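Local coordinates for bacterial Pleckstrin homology domain-containing protein (Shewanella loihica PV-4, PDB 3DCX), which is of unknown function but has the fold of a bacterial pleckstrin-homology domain, at residues A[104-107]-A[108-111]. Sequence-based numbering, arbitrary orientation.
Sequences DVVG and IQKT
Ile108 N donates to Asp104 O at 2.7 Å, the first i to i+4 bond of helix 105-116, which begins just after Asp104 and continues past Thr111. Gln109 N to Val105 O, Lys110 N to Val106 O and Thr111 N to Gly107 O continue the series. Asp104 is the N-cap. Its OD1 accepts from Gly107 N at 3.2 Å, and this N-H meets the carboxylate from above its plane. The aspartate probably also interacts favourably with the helix dipole.

Two carbonyls take a second donor from a side chain. Gln109 CG stands beside its own backbone N (chi1 -66°), the chain is extended beyond it, and chi3 turns the amide so that Val105 O lies in its plane. Gln109 NE2 reaches Val105 O at 3.0 Å from above the carbonyl plane, while Gln109 N bonds the same oxygen from the opposite face. Gln109 NE2 also bonds a bound 2-methyl-2,4-pentanediol, probably from the crystallisation liquor. The Gln109 side chain runs alongside Val105, with NE2 3.4 Å from Val105 CG1. Two residues on, Thr111 OG1 donates to Gly107 O at 2.7 Å. The chi1 of -53° sets this hydroxyl back over the preceding turn.

The C-terminal helix 105-116 is characteristic of the PH fold. Ile108 packs on Leu99 of strand 95-99, Tyr30 of strand 26-32 and Phe39 of strand 35-40. Lys110 forms a salt bridge with Asp22 of the second subunit, whose Pro18 and Ile19 pack on Val106 and Gln109.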
ATOM      1  N   ASP A 104      -2.958  30.989  -0.979  1.00 33.06           N
ATOM      2  CA  ASP A 104      -3.049  30.959   0.482  1.00 31.65           C
ATOM      3  C   ASP A 104      -2.123  29.846   0.961  1.00 32.04           C
ATOM      4  O   ASP A 104      -2.518  28.676   1.067  1.00 30.82           O
ATOM      5  CB  ASP A 104      -4.483  30.685   0.920  1.00 32.47           C
ATOM      6  CG  ASP A 104      -4.703  30.908   2.412  1.00 35.05           C
ATOM      7  OD1 ASP A 104      -3.751  31.263   3.143  1.00 37.68           O
ATOM      8  OD2 ASP A 104      -5.855  30.726   2.855  1.00 41.03           O
ATOM      9  N   VAL A 105      -0.870  30.207   1.219  1.00 32.15           N
ATOM     10  CA  VAL A 105       0.147  29.201   1.523  1.00 32.83           C
ATOM     11  C   VAL A 105      -0.234  28.410   2.773  1.00 32.37           C
ATOM     12  O   VAL A 105      -0.145  27.188   2.792  1.00 32.01           O
ATOM     13  CB  VAL A 105       1.537  29.852   1.640  1.00 33.23           C
ATOM     14  CG1 VAL A 105       2.520  28.954   2.398  1.00 34.34           C
ATOM     15  CG2 VAL A 105       2.031  30.162   0.267  1.00 33.20           C
ATOM     16  N   VAL A 106      -0.670  29.115   3.813  1.00 32.36           N
ATOM     17  CA  VAL A 106      -1.127  28.468   5.053  1.00 31.90           C
ATOM     18  C   VAL A 106      -2.435  27.681   4.845  1.00 30.83           C
ATOM     19  O   VAL A 106      -2.592  26.578   5.363  1.00 31.76           O
ATOM     20  CB  VAL A 106      -1.273  29.495   6.207  1.00 33.31           C
ATOM     21  CG1 VAL A 106      -2.110  28.913   7.351  1.00 34.94           C
ATOM     22  CG2 VAL A 106       0.102  29.943   6.704  1.00 29.56           C
ATOM     23  N   GLY A 107      -3.362  28.225   4.059  1.00 32.10           N
ATOM     24  CA  GLY A 107      -4.649  27.540   3.781  1.00 31.10           C
ATOM     25  C   GLY A 107      -4.494  26.266   2.963  1.00 29.28           C
ATOM     26  O   GLY A 107      -5.119  25.241   3.233  1.00 30.44           O
ATOM     27  N   ILE A 108      -3.634  26.332   1.958  1.00 30.00           N
ATOM     28  CA  ILE A 108      -3.213  25.151   1.231  1.00 30.58           C
ATOM     29  C   ILE A 108      -2.733  24.078   2.209  1.00 28.83           C
ATOM     30  O   ILE A 108      -3.168  22.949   2.173  1.00 31.68           O
ATOM     31  CB  ILE A 108      -2.107  25.517   0.178  1.00 30.17           C
ATOM     32  CG1 ILE A 108      -2.782  26.118  -1.066  1.00 27.89           C
ATOM     33  CG2 ILE A 108      -1.243  24.291  -0.165  1.00 26.80           C
ATOM     34  CD1 ILE A 108      -1.792  26.709  -2.072  1.00 32.81           C
ATOM     35  N   GLN A 109      -1.833  24.442   3.100  1.00 29.60           N
ATOM     36  CA  GLN A 109      -1.262  23.455   4.011  1.00 28.93           C
ATOM     37  C   GLN A 109      -2.325  22.918   4.972  1.00 29.21           C
ATOM     38  O   GLN A 109      -2.299  21.729   5.345  1.00 29.10           O
ATOM     39  CB  GLN A 109      -0.128  24.088   4.800  1.00 29.66           C
ATOM     40  CG  GLN A 109       1.070  24.482   3.955  1.00 31.21           C
ATOM     41  CD  GLN A 109       2.093  25.192   4.773  1.00 29.09           C
ATOM     42  OE1 GLN A 109       2.827  24.567   5.530  1.00 33.03           O
ATOM     43  NE2 GLN A 109       2.126  26.518   4.664  1.00 27.96           N
ATOM     44  N   LYS A 110      -3.229  23.802   5.399  1.00 29.70           N
ATOM     45  CA  LYS A 110      -4.293  23.444   6.340  1.00 29.82           C
ATOM     46  C   LYS A 110      -5.266  22.479   5.676  1.00 28.61           C
ATOM     47  O   LYS A 110      -5.690  21.509   6.287  1.00 31.01           O
ATOM     48  CB  LYS A 110      -5.031  24.702   6.814  1.00 29.34           C
ATOM     49  CG  LYS A 110      -5.989  24.484   7.984  1.00 33.13           C
ATOM     50  CD  LYS A 110      -6.516  25.817   8.513  1.00 34.04           C
ATOM     51  CE  LYS A 110      -7.078  25.724   9.944  1.00 40.33           C
ATOM     52  NZ  LYS A 110      -8.100  24.651  10.108  1.00 40.20           N
ATOM     53  N   THR A 111      -5.598  22.746   4.413  1.00 29.34           N
ATOM     54  CA  THR A 111      -6.458  21.860   3.621  1.00 29.40           C
ATOM     55  C   THR A 111      -5.867  20.473   3.453  1.00 29.40           C
ATOM     56  O   THR A 111      -6.565  19.460   3.616  1.00 29.72           O
ATOM     57  CB  THR A 111      -6.725  22.445   2.222  1.00 31.36           C
ATOM     58  OG1 THR A 111      -7.210  23.775   2.367  1.00 30.38           O
ATOM     59  CG2 THR A 111      -7.755  21.599   1.467  1.00 31.15           C
TER